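Stk_08120 (Sulfolobus tokodaii str. 7, PDB 2EJX) probably serves as a fatty acid carrier of the thermoacidophile-specific DUF3211 family, whose fold belongs to the Bet v 1-like clan. Local coordinates at residues A[9-14]-A[94-99]; A[32-37]-A[117-122]; A[60-65]-A[75-80]. One frame throughout, in Å; residues are numbered along the deposited sequence.

Contact 1: residues A[9-14]-A[94-99]; sequences KEIKTN and NTLQII
The flat ends of Glu10 and Gln97 stand almost perpendicular, with 81° between their planes. Over one face of the Glu10 carboxylate sits a methyl group, Thr95 CG2, 3.6 Å from Glu10 CD. The Gln97 amide lays a face against the neighbouring backbone, its CD 3.7 Å from Lys9 O. Glu10 OE2 forms a salt bridge with Lys91 of strand 82-92. Thr95 works with both branches. A chi1 of -40° sets OG1 beside its own backbone N, where Lys12 NZ donates a hydrogen bond to it over 2.8 Å, and leaves CG2 anti to that N, against Glu10 CG and CD. The lysine chain bends at chi2 and runs alongside the threonine; Asp92 OD1 is a second partner of the hydroxyl. An alanine at Thr95 would probably leave Lys12 NZ without this acceptor and strip the methyl cover from the Glu10 carboxylate.

The face carrying Ile11, Leu96 and Ile98 is mainly apolar, although Lys9, salt-bridged to Asp120, shares it. The side chains of Ile11 and Leu96 run next to each other in the same direction, with Ile11 CB 3.8 Å from Leu96 CD1, while Ile11 CD1 meets Ile98 CD1 at 3.7 Å. Ile126 of helix 105-137 and Val20 and Phe24 of helix 17-24 pack against this surface. Paired backbone bonds join Lys9 to Ile98 and Ile11 to Leu96, and Thr13 N to Asn94 O at 2.9 Å extends the ladder past the strand end. This antiparallel pairing of first and last strands beneath the long C-terminal helix is characteristic of the Bet v 1-like helix-grip fold.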
# COMPACT_ATOMS: atom_id res chain seq x y z
N LYS A 9 -2.29 3.12 -10.11
CA LYS A 9 -1.76 4.47 -10.10
C LYS A 9 -0.29 4.40 -10.43
O LYS A 9 0.43 3.62 -9.83
CB LYS A 9 -1.96 5.10 -8.68
CG LYS A 9 -1.50 6.60 -8.61
CD LYS A 9 -2.63 7.49 -9.17
CE LYS A 9 -2.18 8.94 -9.35
NZ LYS A 9 -3.32 9.66 -10.00
N GLU A 10 0.16 5.26 -11.35
CA GLU A 10 1.55 5.41 -11.65
C GLU A 10 2.05 6.50 -10.75
O GLU A 10 1.33 7.48 -10.53
CB GLU A 10 1.71 5.87 -13.11
CG GLU A 10 3.13 6.16 -13.49
CD GLU A 10 3.29 6.44 -14.96
OE1 GLU A 10 3.23 7.62 -15.34
OE2 GLU A 10 3.45 5.47 -15.74
N ILE A 11 3.24 6.30 -10.18
CA ILE A 11 3.89 7.30 -9.36
C ILE A 11 5.26 7.59 -9.94
O ILE A 11 6.05 6.66 -10.18
CB ILE A 11 4.03 6.81 -7.91
CG1 ILE A 11 2.63 6.56 -7.31
CG2 ILE A 11 4.88 7.84 -7.02
CD1 ILE A 11 2.60 6.34 -5.81
N LYS A 12 5.55 8.88 -10.09
CA LYS A 12 6.83 9.38 -10.53
C LYS A 12 7.62 9.89 -9.32
O LYS A 12 7.06 10.59 -8.46
CB LYS A 12 6.62 10.53 -11.52
CG LYS A 12 5.92 10.07 -12.82
CD LYS A 12 7.03 9.71 -13.85
CE LYS A 12 6.51 9.07 -15.11
NZ LYS A 12 7.66 8.42 -15.87
N THR A 13 8.90 9.55 -9.25
CA THR A 13 9.73 9.94 -8.11
C THR A 13 11.15 10.32 -8.52
O THR A 13 11.72 9.74 -9.44
CB THR A 13 9.78 8.81 -7.02
OG1 THR A 13 10.65 9.18 -5.93
CG2 THR A 13 10.33 7.51 -7.61
N ASN A 14 11.68 11.35 -7.87
CA ASN A 14 13.09 11.69 -7.93
C ASN A 14 13.90 11.12 -6.77
O ASN A 14 15.09 11.43 -6.63
CB ASN A 14 13.23 13.21 -7.90
CG ASN A 14 12.86 13.85 -9.21
OD1 ASN A 14 12.90 13.22 -10.26
ND2 ASN A 14 12.58 15.15 -9.15
N ASN A 94 12.61 6.08 -12.36
CA ASN A 94 11.87 7.20 -11.76
C ASN A 94 10.38 6.97 -11.66
O ASN A 94 9.65 7.91 -11.47
CB ASN A 94 12.07 8.52 -12.56
CG ASN A 94 13.50 9.01 -12.53
OD1 ASN A 94 13.95 9.62 -11.54
ND2 ASN A 94 14.22 8.80 -13.63
N THR A 95 9.93 5.71 -11.83
CA THR A 95 8.51 5.44 -11.99
C THR A 95 8.19 4.08 -11.40
O THR A 95 8.93 3.11 -11.63
CB THR A 95 8.08 5.42 -13.49
OG1 THR A 95 8.75 6.48 -14.17
CG2 THR A 95 6.59 5.63 -13.63
N LEU A 96 7.08 4.01 -10.68
CA LEU A 96 6.54 2.77 -10.25
C LEU A 96 5.05 2.69 -10.53
O LEU A 96 4.41 3.70 -10.88
CB LEU A 96 6.87 2.49 -8.77
CG LEU A 96 6.42 3.41 -7.65
CD1 LEU A 96 4.97 3.18 -7.17
CD2 LEU A 96 7.37 3.27 -6.48
N GLN A 97 4.51 1.48 -10.39
CA GLN A 97 3.07 1.26 -10.52
C GLN A 97 2.56 0.56 -9.29
O GLN A 97 3.18 -0.39 -8.83
CB GLN A 97 2.78 0.39 -11.79
CG GLN A 97 1.30 0.40 -12.28
CD GLN A 97 0.79 1.69 -12.94
OE1 GLN A 97 -0.42 1.91 -13.04
NE2 GLN A 97 1.69 2.52 -13.40
N ILE A 98 1.39 0.99 -8.81
CA ILE A 98 0.68 0.33 -7.71
C ILE A 98 -0.62 -0.20 -8.29
O ILE A 98 -1.35 0.55 -8.98
CB ILE A 98 0.37 1.32 -6.56
CG1 ILE A 98 1.69 1.97 -6.08
CG2 ILE A 98 -0.43 0.63 -5.44
CD1 ILE A 98 1.53 2.92 -4.88
N ILE A 99 -0.87 -1.49 -8.07
CA ILE A 99 -2.08 -2.12 -8.56
C ILE A 99 -2.69 -2.87 -7.37
O ILE A 99 -2.05 -3.74 -6.80
CB ILE A 99 -1.80 -3.19 -9.66
CG1 ILE A 99 -0.98 -2.60 -10.81
CG2 ILE A 99 -3.10 -3.77 -10.19
CD1 ILE A 99 0.51 -3.01 -10.75

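Contact 2: residues A[32-37]-A[117-122]; sequences PQIFPG and SNLDRL
Where helix 27-34 ends and Phe35 leaves the helical conformation, the backbone comes close to helix 105-137, with Ile34 CA 5.3 Å from Asn118 CA. The contact thus ties the second of the two short helices after the first strand to the long C-terminal helix of the Bet v 1-like fold.

Asn118 carries the polar part. Its ND2 donates to Ile34 O over 2.8 Å, coming down from well above the carbonyl plane (70° out of it); Ile34 is the last residue of helix 27-34. The CB and CG of the same side chain rest on Gln33 O, with CG at 3.3 Å. One turn on, Arg121 bends at chi3 (48°), and its guanidinium lies beside Gln33 and Asn118; NH2 gives Asn118 OD1 a nearly straight hydrogen bond (174°). With one end held by Arg121 and the other by Ile34 O, the Asn118 amide has little freedom to flip. The Gln33 side chain crosses Arg121 at about a right angle and brings its amide to the edge of the guanidinium, while Gln33 CD also lies 3.9 Å from Leu122 CD1.

Alongside these polar groups, Ile34, Leu119 and Leu122 pack through their carbon atoms. Ile34 CG1 touches both Leu119 CD2, at 3.9 Å, and Leu122 CD2, and the isoleucine crosses Leu122 at about a right angle. The two leucines continue onto Ile98, so the apolar side of this helix-helix contact faces the sheet. On the polar side, a water accepts a hydrogen bond from Gly37 N at 2.9 Å and a weak one from Asn118 ND2.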
# COMPACT_ATOMS: atom_id res chain seq x y z
N PRO A 32 -1.44 1.56 5.83
CA PRO A 32 -2.12 2.78 6.24
C PRO A 32 -2.18 3.85 5.14
O PRO A 32 -3.15 4.61 5.06
CB PRO A 32 -1.27 3.27 7.42
CG PRO A 32 -0.59 1.98 7.91
CD PRO A 32 -0.27 1.29 6.68
N GLN A 33 -1.19 3.87 4.26
CA GLN A 33 -1.17 4.85 3.15
C GLN A 33 -2.23 4.62 2.10
O GLN A 33 -2.69 5.60 1.49
CB GLN A 33 0.20 4.92 2.47
CG GLN A 33 1.31 5.58 3.27
CD GLN A 33 1.20 7.10 3.38
OE1 GLN A 33 1.97 7.76 4.13
NE2 GLN A 33 0.27 7.67 2.66
N ILE A 34 -2.58 3.34 1.87
CA ILE A 34 -3.43 2.96 0.71
C ILE A 34 -4.82 2.47 1.08
O ILE A 34 -5.82 2.87 0.46
CB ILE A 34 -2.68 1.94 -0.22
CG1 ILE A 34 -1.47 2.61 -0.90
CG2 ILE A 34 -3.62 1.40 -1.34
CD1 ILE A 34 -0.45 1.64 -1.38
N PHE A 35 -4.91 1.63 2.12
CA PHE A 35 -6.19 1.04 2.47
C PHE A 35 -7.14 2.09 3.06
O PHE A 35 -6.66 3.09 3.60
CB PHE A 35 -6.00 -0.16 3.41
CG PHE A 35 -5.75 -1.45 2.67
CD1 PHE A 35 -4.75 -1.54 1.71
CD2 PHE A 35 -6.57 -2.55 2.88
CE1 PHE A 35 -4.52 -2.72 1.00
CE2 PHE A 35 -6.37 -3.75 2.16
CZ PHE A 35 -5.33 -3.83 1.24
N PRO A 36 -8.48 1.91 2.90
CA PRO A 36 -9.40 2.93 3.44
C PRO A 36 -9.44 3.00 4.97
O PRO A 36 -9.79 2.02 5.62
CB PRO A 36 -10.79 2.50 2.93
CG PRO A 36 -10.57 1.38 1.99
CD PRO A 36 -9.19 0.82 2.19
N GLY A 37 -9.10 4.16 5.52
CA GLY A 37 -9.40 4.49 6.92
C GLY A 37 -8.77 3.54 7.94
O GLY A 37 -9.42 3.18 8.92
N SER A 117 -8.43 8.02 -3.73
CA SER A 117 -8.01 9.28 -3.09
C SER A 117 -6.61 9.11 -2.43
O SER A 117 -5.74 10.02 -2.45
CB SER A 117 -9.06 9.73 -2.07
OG SER A 117 -8.53 10.79 -1.28
N ASN A 118 -6.43 7.99 -1.77
CA ASN A 118 -5.13 7.66 -1.18
C ASN A 118 -4.03 7.57 -2.22
O ASN A 118 -2.95 8.12 -2.04
CB ASN A 118 -5.22 6.32 -0.43
CG ASN A 118 -5.78 6.48 0.98
OD1 ASN A 118 -5.63 7.54 1.63
ND2 ASN A 118 -6.42 5.42 1.46
N LEU A 119 -4.30 6.87 -3.31
CA LEU A 119 -3.30 6.77 -4.36
C LEU A 119 -2.95 8.11 -5.01
O LEU A 119 -1.78 8.36 -5.32
CB LEU A 119 -3.69 5.71 -5.43
CG LEU A 119 -3.77 4.27 -4.94
CD1 LEU A 119 -4.35 3.37 -6.03
CD2 LEU A 119 -2.36 3.73 -4.50
N ASP A 120 -3.95 8.96 -5.23
CA ASP A 120 -3.74 10.32 -5.73
C ASP A 120 -2.89 11.14 -4.79
O ASP A 120 -1.97 11.80 -5.24
CB ASP A 120 -5.11 11.02 -5.96
CG ASP A 120 -5.85 10.48 -7.17
OD1 ASP A 120 -5.30 9.69 -7.93
OD2 ASP A 120 -7.00 10.88 -7.36
N ARG A 121 -3.22 11.10 -3.48
CA ARG A 121 -2.45 11.83 -2.49
C ARG A 121 -0.99 11.31 -2.44
O ARG A 121 -0.05 12.09 -2.39
CB ARG A 121 -3.12 11.68 -1.10
CG ARG A 121 -2.42 12.46 0.02
CD ARG A 121 -3.08 12.20 1.39
NE ARG A 121 -3.30 10.76 1.62
CZ ARG A 121 -2.35 9.88 1.95
NH1 ARG A 121 -1.06 10.22 2.14
NH2 ARG A 121 -2.70 8.60 2.05
N LEU A 122 -0.80 10.00 -2.46
CA LEU A 122 0.55 9.43 -2.50
C LEU A 122 1.31 9.89 -3.75
O LEU A 122 2.46 10.31 -3.65
CB LEU A 122 0.47 7.89 -2.43
CG LEU A 122 1.56 6.97 -1.91
CD1 LEU A 122 1.92 7.26 -0.45
CD2 LEU A 122 0.99 5.53 -2.08
O HOH W 1 -8.57 6.55 3.90

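Contact 3: residues A[60-65]-A[75-80]; sequences YKVKGR and IIYDSD
Asp78 OD2 is gripped by Lys63 NZ, which closes a salt bridge of 2.9 Å on the syn lone pair, and also lies within hydrogen-bonding distance of a water that can reach Lys61 O; this water has more acceptors around it than protons to give. Lys63 CG takes the crowded position between its backbone N and carbonyl carbon, and a bend at chi4 (-88°) brings NZ to the carboxylate of its cross-strand partner. Lys63 and Asp78 form a hydrogen-bonded pair, so the backbones below the salt bridge are joined as well, by Asp78 N to Lys63 O at 3.0 Å and by a longer return bond.

Strands 58-69 and 72-79 make a beta hairpin in the middle of the seven-stranded antiparallel sheet, and Arg65 with Ile76 is its next hydrogen-bonded pair toward the turn. Between these pairs stands Gly64, opposite Tyr77, and here the strands draw together to 4.0 Å between Gly64 CA and Tyr77 CA. With no CB at Gly64, Ile76 O and Tyr77 CA can come this near; the close approach is consistent with a glycine at this position.

On the face that carries Val62, Tyr77 and Ser79, Val62 CG2 meets Tyr77 CD1 obliquely at 3.7 Å. Ser79 CB presses close to Lys61 O (3.0 Å), while the serine hydroxyl turns to Gly82 and Arg81.

At the far end of the hairpin, Asp80 has left the strand, yet its side chain takes over the role of a backbone carbonyl. OD1 accepts from Lys61 N over 3.0 Å on its syn side, with the donor 34° out of the carboxylate plane. The backbone Asp80 N adds a weak bond to Lys61 O.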
# COMPACT_ATOMS: atom_id res chain seq x y z
N TYR A 60 -13.45 -3.19 9.06
CA TYR A 60 -12.87 -4.40 8.53
C TYR A 60 -11.55 -4.68 9.23
O TYR A 60 -10.92 -3.77 9.78
CB TYR A 60 -12.68 -4.34 7.01
CG TYR A 60 -11.71 -3.29 6.57
CD1 TYR A 60 -10.36 -3.60 6.37
CD2 TYR A 60 -12.11 -1.96 6.41
CE1 TYR A 60 -9.44 -2.64 5.99
CE2 TYR A 60 -11.21 -0.98 6.01
CZ TYR A 60 -9.87 -1.32 5.82
OH TYR A 60 -8.95 -0.37 5.42
N LYS A 61 -11.21 -5.96 9.23
CA LYS A 61 -9.93 -6.46 9.76
C LYS A 61 -9.19 -7.09 8.62
O LYS A 61 -9.70 -8.03 7.99
CB LYS A 61 -10.17 -7.53 10.82
CG LYS A 61 -10.45 -6.99 12.17
CD LYS A 61 -10.91 -8.11 13.12
CE LYS A 61 -9.78 -8.64 14.00
NZ LYS A 61 -8.99 -9.69 13.32
N VAL A 62 -7.99 -6.61 8.34
CA VAL A 62 -7.20 -7.18 7.27
C VAL A 62 -5.85 -7.66 7.86
O VAL A 62 -5.33 -7.08 8.83
CB VAL A 62 -7.06 -6.19 6.05
CG1 VAL A 62 -6.44 -4.90 6.47
CG2 VAL A 62 -6.29 -6.80 4.89
N LYS A 63 -5.35 -8.77 7.33
CA LYS A 63 -4.00 -9.24 7.67
C LYS A 63 -3.39 -9.87 6.42
O LYS A 63 -4.07 -10.16 5.44
CB LYS A 63 -4.03 -10.24 8.84
CG LYS A 63 -4.59 -11.59 8.45
CD LYS A 63 -4.87 -12.40 9.70
CE LYS A 63 -5.12 -13.88 9.37
NZ LYS A 63 -6.53 -14.08 9.08
N GLY A 64 -2.08 -10.03 6.39
CA GLY A 64 -1.46 -10.51 5.18
C GLY A 64 0.07 -10.60 5.28
O GLY A 64 0.62 -10.44 6.35
N ARG A 65 0.69 -10.83 4.13
CA ARG A 65 2.13 -11.13 4.03
C ARG A 65 2.72 -10.46 2.81
O ARG A 65 2.10 -10.38 1.78
CB ARG A 65 2.36 -12.66 3.93
CG ARG A 65 3.85 -13.11 3.88
CD ARG A 65 4.09 -14.42 4.66
NE ARG A 65 5.43 -14.37 5.26
CZ ARG A 65 5.79 -14.95 6.40
NH1 ARG A 65 4.92 -15.65 7.11
NH2 ARG A 65 7.04 -14.82 6.84
N ILE A 75 1.87 -7.92 -1.91
CA ILE A 75 1.29 -8.06 -0.57
C ILE A 75 -0.01 -8.84 -0.72
O ILE A 75 -0.97 -8.37 -1.34
CB ILE A 75 1.04 -6.69 0.11
CG1 ILE A 75 2.36 -5.90 0.17
CG2 ILE A 75 0.48 -6.87 1.53
CD1 ILE A 75 2.32 -4.57 0.94
N ILE A 76 -0.01 -10.05 -0.19
CA ILE A 76 -1.20 -10.92 -0.27
C ILE A 76 -1.99 -10.77 1.02
O ILE A 76 -1.43 -10.88 2.11
CB ILE A 76 -0.76 -12.36 -0.53
CG1 ILE A 76 0.03 -12.38 -1.84
CG2 ILE A 76 -1.96 -13.29 -0.59
CD1 ILE A 76 0.53 -13.75 -2.29
N TYR A 77 -3.29 -10.47 0.92
CA TYR A 77 -4.03 -10.20 2.15
C TYR A 77 -5.41 -10.89 2.15
O TYR A 77 -5.91 -11.24 1.07
CB TYR A 77 -4.21 -8.70 2.35
CG TYR A 77 -5.06 -8.05 1.28
CD1 TYR A 77 -6.46 -8.01 1.39
CD2 TYR A 77 -4.46 -7.48 0.12
CE1 TYR A 77 -7.25 -7.41 0.40
CE2 TYR A 77 -5.26 -6.88 -0.86
CZ TYR A 77 -6.64 -6.87 -0.70
OH TYR A 77 -7.39 -6.28 -1.66
N ASP A 78 -5.97 -11.07 3.35
CA ASP A 78 -7.36 -11.53 3.56
C ASP A 78 -8.06 -10.67 4.55
O ASP A 78 -7.47 -10.22 5.50
CB ASP A 78 -7.41 -13.01 4.04
CG ASP A 78 -6.68 -13.26 5.37
OD1 ASP A 78 -5.48 -13.64 5.32
OD2 ASP A 78 -7.28 -13.08 6.47
N SER A 79 -9.36 -10.46 4.38
CA SER A 79 -10.09 -9.69 5.37
C SER A 79 -11.51 -10.20 5.41
O SER A 79 -11.88 -11.03 4.57
CB SER A 79 -10.14 -8.21 5.02
OG SER A 79 -11.09 -7.98 3.99
N ASP A 80 -12.29 -9.68 6.36
CA ASP A 80 -13.71 -10.04 6.50
C ASP A 80 -14.56 -9.42 5.37
O ASP A 80 -15.77 -9.68 5.30
CB ASP A 80 -14.28 -9.70 7.89
CG ASP A 80 -13.91 -8.29 8.39
OD1 ASP A 80 -13.17 -7.57 7.69
OD2 ASP A 80 -14.36 -7.91 9.51
O HOH W 2 -8.44 -10.94 8.49

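Contacts 1 and 2 have centres about 14 Å apart and touch: Lys9 NZ forms a 2.9 Å salt bridge with Asp120 OD1, while Ile98 packs on Leu119 and Leu122, so the long helix is fixed to strands 7-12 and 95-102 by charge and packing. Contact 2 also reaches contact 3, about 16 Å away between centres. Phe35 meets the Tyr77 ring edge-to-face, and Tyr60 OH lies 2.5 Å from Pro36 O, probably hydrogen-bonded. Contacts 1 and 3 share the sheet on opposite sides of the chain's centre, their nearest atoms about 7 Å apart. Contact 2 thus bridges them between sheet and helices, where many Bet v 1-like relatives hold lipophilic ligands; the fatty acid here may sit differently.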